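Local coordinates for uncharacterized ATP-binding protein MJECL15 (Methanocaldococcus jannaschii, PDB 3H92), which is of unknown function but probably binds ATP, and whose C-terminal domain, the piece crystallised, belongs to the helix-turn-helix group, at residues K9-E12 / L17-L20; E19-V24 / I31-V36; I60-I63 / I67-L70. All blocks are in the same frame, centred on the assembly; numbering follows the deposited sequence.

How the contacts relate
Contact 1 is a surface contact within one helix, whereas contact 2 joins that helix to the next and is partly buried, and contact 3 is buried near the middle of the domain. Contacts 1 and 2 both draw on helix 8-27; contact 3 ties helix 56-64 to strand 68-71. Chemistry follows place: two carboxylates meet at the surface, aliphatic and aromatic side chains close the helix pair, and in the interior backbone hydrogen bonds are wrapped in leucine and isoleucine. Phe61 links the parts, its CZ lying 3.3 Å from CD2 of Leu20, while Ile31 of contact 2 also packs on its ring.

Contact 1: residues K9-E12 / L17-L20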
loop_
_atom_site.group_PDB
_atom_site.type_symbol
_atom_site.label_atom_id
_atom_site.label_comp_id
_atom_site.label_asym_id
_atom_site.label_seq_id
_atom_site.Cartn_x
_atom_site.Cartn_y
_atom_site.Cartn_z
ATOM N N LYS A 9 0.460 -10.362 15.246
ATOM C CA LYS A 9 -0.432 -10.014 14.134
ATOM C C LYS A 9 0.063 -8.787 13.376
ATOM O O LYS A 9 0.276 -8.859 12.162
ATOM C CB LYS A 9 -1.861 -9.793 14.639
ATOM C CG LYS A 9 -2.533 -11.080 15.111
ATOM C CD LYS A 9 -3.176 -10.951 16.511
ATOM C CE LYS A 9 -2.194 -11.230 17.658
ATOM N NZ LYS A 9 -1.704 -12.642 17.676
ATOM N N LEU A 10 0.289 -7.680 14.086
ATOM C CA LEU A 10 0.636 -6.412 13.416
ATOM C C LEU A 10 2.074 -6.357 12.874
ATOM O O LEU A 10 2.298 -5.704 11.853
ATOM C CB LEU A 10 0.336 -5.178 14.289
ATOM C CG LEU A 10 -0.427 -4.003 13.626
ATOM C CD1 LEU A 10 -0.011 -3.745 12.135
ATOM C CD2 LEU A 10 -1.970 -4.152 13.756
ATOM N N GLU A 11 3.035 -7.017 13.530
ATOM C CA GLU A 11 4.397 -7.085 12.970
ATOM C C GLU A 11 4.487 -8.079 11.810
ATOM O O GLU A 11 5.427 -8.012 11.021
ATOM C CB GLU A 11 5.494 -7.325 14.036
ATOM C CG GLU A 11 6.427 -6.060 14.296
ATOM C CD GLU A 11 7.633 -5.893 13.281
ATOM O OE1 GLU A 11 8.268 -6.924 12.918
ATOM O OE2 GLU A 11 7.969 -4.731 12.880
ATOM N N GLU A 12 3.506 -8.976 11.697
ATOM C CA GLU A 12 3.383 -9.846 10.520
ATOM C C GLU A 12 3.171 -8.978 9.269
ATOM O O GLU A 12 3.923 -9.066 8.290
ATOM C CB GLU A 12 2.200 -10.816 10.681
ATOM C CG GLU A 12 2.496 -12.285 10.335
ATOM C CD GLU A 12 2.713 -13.179 11.584
ATOM O OE1 GLU A 12 3.894 -13.348 12.012
ATOM O OE2 GLU A 12 1.699 -13.708 12.136
ATOM N N LEU A 17 4.751 -5.397 4.833
ATOM C CA LEU A 17 4.966 -4.112 4.224
ATOM C C LEU A 17 6.468 -3.854 4.149
ATOM O O LEU A 17 6.962 -3.490 3.101
ATOM C CB LEU A 17 4.266 -3.011 5.039
ATOM C CG LEU A 17 3.618 -1.800 4.342
ATOM C CD1 LEU A 17 3.702 -0.600 5.280
ATOM C CD2 LEU A 17 4.181 -1.467 2.921
ATOM N N GLU A 18 7.193 -4.060 5.245
ATOM C CA GLU A 18 8.672 -4.042 5.218
ATOM C C GLU A 18 9.301 -4.853 4.072
ATOM O O GLU A 18 10.149 -4.356 3.334
ATOM C CB GLU A 18 9.263 -4.584 6.530
ATOM C CG GLU A 18 9.136 -3.643 7.731
ATOM C CD GLU A 18 9.629 -4.264 9.051
ATOM O OE1 GLU A 18 8.890 -4.159 10.082
ATOM O OE2 GLU A 18 10.760 -4.851 9.037
ATOM N N GLU A 19 8.881 -6.100 3.935
ATOM C CA GLU A 19 9.442 -6.953 2.912
ATOM C C GLU A 19 9.134 -6.434 1.520
ATOM O O GLU A 19 10.019 -6.388 0.644
ATOM C CB GLU A 19 8.979 -8.416 3.039
ATOM C CG GLU A 19 9.877 -9.335 2.147
ATOM C CD GLU A 19 9.649 -10.840 2.271
ATOM O OE1 GLU A 19 10.354 -11.567 1.514
ATOM O OE2 GLU A 19 8.796 -11.286 3.092
ATOM N N LEU A 20 7.885 -6.036 1.320
ATOM C CA LEU A 20 7.426 -5.502 0.049
ATOM C C LEU A 20 8.230 -4.250 -0.273
ATOM O O LEU A 20 8.681 -4.060 -1.399
ATOM C CB LEU A 20 5.939 -5.107 0.133
ATOM C CG LEU A 20 5.060 -5.158 -1.131
ATOM C CD1 LEU A 20 4.159 -3.952 -1.218
ATOM C CD2 LEU A 20 5.895 -5.321 -2.392
#
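Glu11 and Glu18 sit seven residues apart on helix 8-27, two turns along the same side, and their carboxylates come together over the turn between them. Glu18 is the one to follow. From CB the chain swings to CG beside its own backbone N (chi1 -73°) and then runs on extended, back along the helix toward Glu11. CB and CG act as the arm; the touching begins at CD, 4.2 Å from Glu11 OE2. Beyond CD the group forks. OE1 reaches forward to 3.0 Å from Glu11 OE2, and it also lies 3.8 Å from CD of Glu11 and 4.0 Å from OE1 of that residue. The other branch of Glu18, OE2, turns aside and stays 4.7 Å from Glu11 OE2.

Glu11 arrives differently. Its chain leaves the helix outward and bends at chi2 (-84°), which brings its carboxylate across the path of Glu18, so that the two side chains cross at about a right angle. The planes of the two carboxylates are 57° apart, and one oxygen of each does the meeting. Both oxygens are acceptors, and the pair is a close approach of like charges, not a hydrogen bond. Such proximity would probably raise the proton affinity of one or both groups. Some relief may come from Arg14, whose NH2 makes a long, weak ion pair with OE1 of Glu18.

On the inner side of the same turns Leu10 packs on Leu83 and Arg90, and Leu17 on Met91, all of helix 82-91; Glu18 also touches Met91. An acidic pair seven residues apart beside a leucine pair with the same spacing belongs to an amphipathic helix, here the long N-terminal helix of a helix-turn-helix-group domain.

Contact 2: residues E19-V24 / I31-V36; sequences ELLEKV and INYDEV
Leu21 meets Tyr33 and Val36 where helix 8-27 turns through a loop into helix 33-45, a helix-loop-helix unit closed by apolar side chains. The backbone of Leu21 contributes first: its O lies at the edge of the Tyr33 ring, in the ring plane, 3.6 Å from CD2 of Tyr33. The side chain of Leu21 then crosses that of Val36 at a slant, with Leu21 CD2 4.0 Å from Val36 CG1.

One turn further on comes Val24, whose two methyls have separate tasks. CG2 packs against Phe61 of helix 56-64, while CG1, anti to the backbone N (chi1 170°), packs against the start of the second helix. Ile31 approaches this methyl with its CG2, 4.0 Å from Val24 CG1. Val36 comes to it from the next turn, its CG2 3.9 Å from Val24 CG1. Both valines thus touch through one branch apiece at this point, and CG1 of Val36 is turned to Leu21 instead.

Asn32 holds the N-cap position, and its backbone O accepts from Val36 N at 3.0 Å, opening the second helix. Val24 CG1 rests directly on that first turn, 3.6 Å from the CA of Tyr33.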
loop_
_atom_site.group_PDB
_atom_site.type_symbol
_atom_site.label_atom_id
_atom_site.label_comp_id
_atom_site.label_asym_id
_atom_site.label_seq_id
_atom_site.Cartn_x
_atom_site.Cartn_y
_atom_site.Cartn_z
ATOM N N GLU A 19 8.881 -6.100 3.935
ATOM C CA GLU A 19 9.442 -6.953 2.912
ATOM C C GLU A 19 9.134 -6.434 1.520
ATOM O O GLU A 19 10.019 -6.388 0.644
ATOM C CB GLU A 19 8.979 -8.416 3.039
ATOM C CG GLU A 19 9.877 -9.335 2.147
ATOM C CD GLU A 19 9.649 -10.840 2.271
ATOM O OE1 GLU A 19 10.354 -11.567 1.514
ATOM O OE2 GLU A 19 8.796 -11.286 3.092
ATOM N N LEU A 20 7.885 -6.036 1.320
ATOM C CA LEU A 20 7.426 -5.502 0.049
ATOM C C LEU A 20 8.230 -4.250 -0.273
ATOM O O LEU A 20 8.681 -4.060 -1.399
ATOM C CB LEU A 20 5.939 -5.107 0.133
ATOM C CG LEU A 20 5.060 -5.158 -1.131
ATOM C CD1 LEU A 20 4.159 -3.952 -1.218
ATOM C CD2 LEU A 20 5.895 -5.321 -2.392
ATOM N N LEU A 21 8.397 -3.394 0.719
ATOM C CA LEU A 21 9.140 -2.170 0.477
ATOM C C LEU A 21 10.622 -2.430 0.081
ATOM O O LEU A 21 11.164 -1.717 -0.812
ATOM C CB LEU A 21 9.031 -1.218 1.673
ATOM C CG LEU A 21 7.712 -0.423 1.796
ATOM C CD1 LEU A 21 7.709 0.393 3.057
ATOM C CD2 LEU A 21 7.496 0.461 0.598
ATOM N N GLU A 22 11.258 -3.449 0.704
ATOM C CA GLU A 22 12.639 -3.865 0.330
ATOM C C GLU A 22 12.674 -4.343 -1.135
ATOM O O GLU A 22 13.525 -3.914 -1.924
ATOM C CB GLU A 22 13.233 -4.953 1.253
ATOM C CG GLU A 22 14.479 -5.649 0.604
ATOM C CD GLU A 22 14.921 -7.015 1.218
ATOM O OE1 GLU A 22 15.121 -7.997 0.424
ATOM O OE2 GLU A 22 15.098 -7.080 2.464
ATOM N N LYS A 23 11.715 -5.201 -1.483
ATOM C CA LYS A 23 11.613 -5.715 -2.834
ATOM C C LYS A 23 11.514 -4.565 -3.837
ATOM O O LYS A 23 12.162 -4.573 -4.884
ATOM C CB LYS A 23 10.403 -6.677 -2.926
ATOM C CG LYS A 23 10.687 -8.135 -2.471
ATOM C CD LYS A 23 11.933 -8.729 -3.241
ATOM C CE LYS A 23 12.001 -10.308 -3.342
ATOM N NZ LYS A 23 12.659 -10.828 -4.604
ATOM N N VAL A 24 10.719 -3.566 -3.483
ATOM C CA VAL A 24 10.448 -2.466 -4.382
ATOM C C VAL A 24 11.673 -1.572 -4.563
ATOM O O VAL A 24 11.935 -1.083 -5.691
ATOM C CB VAL A 24 9.213 -1.650 -3.920
ATOM C CG1 VAL A 24 9.084 -0.385 -4.716
ATOM C CG2 VAL A 24 7.963 -2.491 -4.079
ATOM N N ILE A 31 9.077 -0.540 -10.482
ATOM C CA ILE A 31 8.318 0.231 -9.498
ATOM C C ILE A 31 9.269 1.165 -8.775
ATOM O O ILE A 31 10.239 0.707 -8.178
ATOM C CB ILE A 31 7.653 -0.694 -8.458
ATOM C CG1 ILE A 31 7.076 -1.956 -9.100
ATOM C CG2 ILE A 31 6.538 0.004 -7.765
ATOM C CD1 ILE A 31 5.718 -1.764 -9.697
ATOM N N ASN A 32 9.003 2.473 -8.832
ATOM C CA ASN A 32 9.782 3.407 -8.055
ATOM C C ASN A 32 9.302 3.333 -6.632
ATOM O O ASN A 32 8.147 3.600 -6.323
ATOM C CB ASN A 32 9.732 4.893 -8.535
ATOM C CG ASN A 32 10.536 5.868 -7.567
ATOM O OD1 ASN A 32 11.731 5.650 -7.296
ATOM N ND2 ASN A 32 9.871 6.924 -7.056
ATOM N N TYR A 33 10.239 2.952 -5.796
ATOM C CA TYR A 33 10.118 3.053 -4.374
ATOM C C TYR A 33 9.533 4.365 -3.828
ATOM O O TYR A 33 8.625 4.385 -2.990
ATOM C CB TYR A 33 11.504 2.864 -3.796
ATOM C CG TYR A 33 11.522 2.940 -2.306
ATOM C CD1 TYR A 33 11.635 4.162 -1.658
ATOM C CD2 TYR A 33 11.417 1.789 -1.537
ATOM C CE1 TYR A 33 11.660 4.224 -0.261
ATOM C CE2 TYR A 33 11.449 1.838 -0.165
ATOM C CZ TYR A 33 11.567 3.058 0.471
ATOM O OH TYR A 33 11.597 3.112 1.847
ATOM N N ASP A 34 10.089 5.467 -4.269
ATOM C CA ASP A 34 9.704 6.758 -3.719
ATOM C C ASP A 34 8.225 7.136 -4.065
ATOM O O ASP A 34 7.571 7.835 -3.289
ATOM C CB ASP A 34 10.758 7.844 -4.129
ATOM C CG ASP A 34 11.879 8.070 -3.033
ATOM O OD1 ASP A 34 11.711 7.563 -1.872
ATOM O OD2 ASP A 34 12.881 8.810 -3.338
ATOM N N GLU A 35 7.730 6.626 -5.198
ATOM C CA GLU A 35 6.338 6.767 -5.660
ATOM C C GLU A 35 5.413 5.809 -4.950
ATOM O O GLU A 35 4.254 6.132 -4.732
ATOM C CB GLU A 35 6.208 6.380 -7.122
ATOM C CG GLU A 35 6.669 7.370 -8.147
ATOM C CD GLU A 35 6.461 6.798 -9.575
ATOM O OE1 GLU A 35 7.188 5.815 -9.958
ATOM O OE2 GLU A 35 5.567 7.329 -10.309
ATOM N N VAL A 36 5.911 4.605 -4.666
ATOM C CA VAL A 36 5.215 3.707 -3.761
ATOM C C VAL A 36 5.060 4.356 -2.397
ATOM O O VAL A 36 3.942 4.357 -1.899
ATOM C CB VAL A 36 5.873 2.304 -3.683
ATOM C CG1 VAL A 36 5.268 1.465 -2.555
ATOM C CG2 VAL A 36 5.716 1.605 -5.022
#

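Contact 3: residues I60-I63 / I67-L70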
loop_
_atom_site.group_PDB
_atom_site.type_symbol
_atom_site.label_atom_id
_atom_site.label_comp_id
_atom_site.label_asym_id
_atom_site.label_seq_id
_atom_site.Cartn_x
_atom_site.Cartn_y
_atom_site.Cartn_z
ATOM N N ILE A 60 -2.006 -1.121 -9.345
ATOM C CA ILE A 60 -2.060 -2.469 -9.780
ATOM C C ILE A 60 -1.129 -3.342 -8.944
ATOM O O ILE A 60 -1.493 -4.418 -8.482
ATOM C CB ILE A 60 -1.658 -2.529 -11.242
ATOM C CG1 ILE A 60 -2.818 -2.104 -12.117
ATOM C CG2 ILE A 60 -1.284 -3.926 -11.642
ATOM C CD1 ILE A 60 -2.500 -2.225 -13.603
ATOM N N PHE A 61 0.069 -2.837 -8.707
ATOM C CA PHE A 61 1.074 -3.543 -7.935
ATOM C C PHE A 61 0.686 -3.763 -6.482
ATOM O O PHE A 61 0.785 -4.845 -5.919
ATOM C CB PHE A 61 2.379 -2.742 -8.028
ATOM C CG PHE A 61 3.474 -3.290 -7.188
ATOM C CD1 PHE A 61 4.177 -4.405 -7.603
ATOM C CD2 PHE A 61 3.764 -2.727 -5.938
ATOM C CE1 PHE A 61 5.190 -4.954 -6.809
ATOM C CE2 PHE A 61 4.738 -3.272 -5.135
ATOM C CZ PHE A 61 5.454 -4.387 -5.566
ATOM N N LEU A 62 0.236 -2.701 -5.853
ATOM C CA LEU A 62 -0.176 -2.753 -4.458
ATOM C C LEU A 62 -1.395 -3.584 -4.208
ATOM O O LEU A 62 -1.586 -4.089 -3.129
ATOM C CB LEU A 62 -0.424 -1.328 -3.981
ATOM C CG LEU A 62 0.839 -0.470 -3.926
ATOM C CD1 LEU A 62 0.455 0.930 -3.437
ATOM C CD2 LEU A 62 1.882 -1.120 -2.998
ATOM N N ILE A 63 -2.243 -3.693 -5.212
ATOM C CA ILE A 63 -3.395 -4.577 -5.151
ATOM C C ILE A 63 -2.894 -6.012 -5.264
ATOM O O ILE A 63 -3.259 -6.875 -4.451
ATOM C CB ILE A 63 -4.397 -4.265 -6.334
ATOM C CG1 ILE A 63 -5.231 -3.016 -6.048
ATOM C CG2 ILE A 63 -5.345 -5.469 -6.663
ATOM C CD1 ILE A 63 -5.949 -2.482 -7.226
ATOM N N ILE A 67 -1.827 -5.176 -0.448
ATOM C CA ILE A 67 -1.685 -4.032 0.457
ATOM C C ILE A 67 -2.971 -3.204 0.337
ATOM O O ILE A 67 -3.493 -2.700 1.343
ATOM C CB ILE A 67 -0.458 -3.227 0.092
ATOM C CG1 ILE A 67 0.815 -4.059 0.271
ATOM C CG2 ILE A 67 -0.352 -1.915 0.899
ATOM C CD1 ILE A 67 1.109 -4.542 1.747
ATOM N N LEU A 68 -3.469 -3.072 -0.897
ATOM C CA LEU A 68 -4.653 -2.244 -1.129
ATOM C C LEU A 68 -5.767 -3.088 -1.698
ATOM O O LEU A 68 -5.506 -4.043 -2.416
ATOM C CB LEU A 68 -4.366 -1.131 -2.084
ATOM C CG LEU A 68 -3.373 -0.041 -1.650
ATOM C CD1 LEU A 68 -3.286 1.012 -2.729
ATOM C CD2 LEU A 68 -3.748 0.640 -0.319
ATOM N N PHE A 69 -7.014 -2.688 -1.402
ATOM C CA PHE A 69 -8.245 -3.273 -1.980
ATOM C C PHE A 69 -8.947 -2.220 -2.865
ATOM O O PHE A 69 -9.165 -1.102 -2.437
ATOM C CB PHE A 69 -9.198 -3.670 -0.858
ATOM C CG PHE A 69 -10.554 -4.169 -1.347
ATOM C CD1 PHE A 69 -10.675 -5.433 -1.924
ATOM C CD2 PHE A 69 -11.681 -3.380 -1.237
ATOM C CE1 PHE A 69 -11.923 -5.918 -2.408
ATOM C CE2 PHE A 69 -12.932 -3.836 -1.709
ATOM C CZ PHE A 69 -13.047 -5.112 -2.303
ATOM N N LEU A 70 -9.306 -2.609 -4.083
ATOM C CA LEU A 70 -10.129 -1.810 -4.980
ATOM C C LEU A 70 -11.637 -2.162 -4.855
ATOM O O LEU A 70 -12.040 -3.337 -4.972
ATOM C CB LEU A 70 -9.676 -2.016 -6.444
ATOM C CG LEU A 70 -10.542 -1.304 -7.499
ATOM C CD1 LEU A 70 -10.481 0.257 -7.366
ATOM C CD2 LEU A 70 -10.151 -1.775 -8.938
#
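The carbonyl oxygen of Leu62 takes two backbone N-H groups, from Ile67 and Leu68. Ile67 N is the closer partner, 2.9 Å from Leu62 O and nearly in line with the C=O bond (175°). Leu68 N comes in at 3.1 Å to the same O, from above the carbonyl plane and 52° out of it. A softer contact lies next to these: CA of Ile63 directs its hydrogen at Leu68 O, with 3.5 Å between CA and O.

Together they fasten the last turn of helix 56-64 to the start of strand 68-71, an edge strand of the three-stranded antiparallel sheet. The strand order 1-3-2 and this helix-to-strand step are consistent with a winged helix-turn-helix fold.

Around the polar centre the side chains close in. Leu62 and Leu68 run alongside each other in the same direction, both with CG beside the backbone N, and their CD1 atoms meet at 3.8 Å. Leu40 and Phe43 of helix 33-45 pack on Leu62 and Leu68 respectively. Further along the strand, Ile63 reaches out with its terminal methyl, CD1 lying 3.8 Å from CB of Leu70, and both residues also touch Leu77 of strand 76-79.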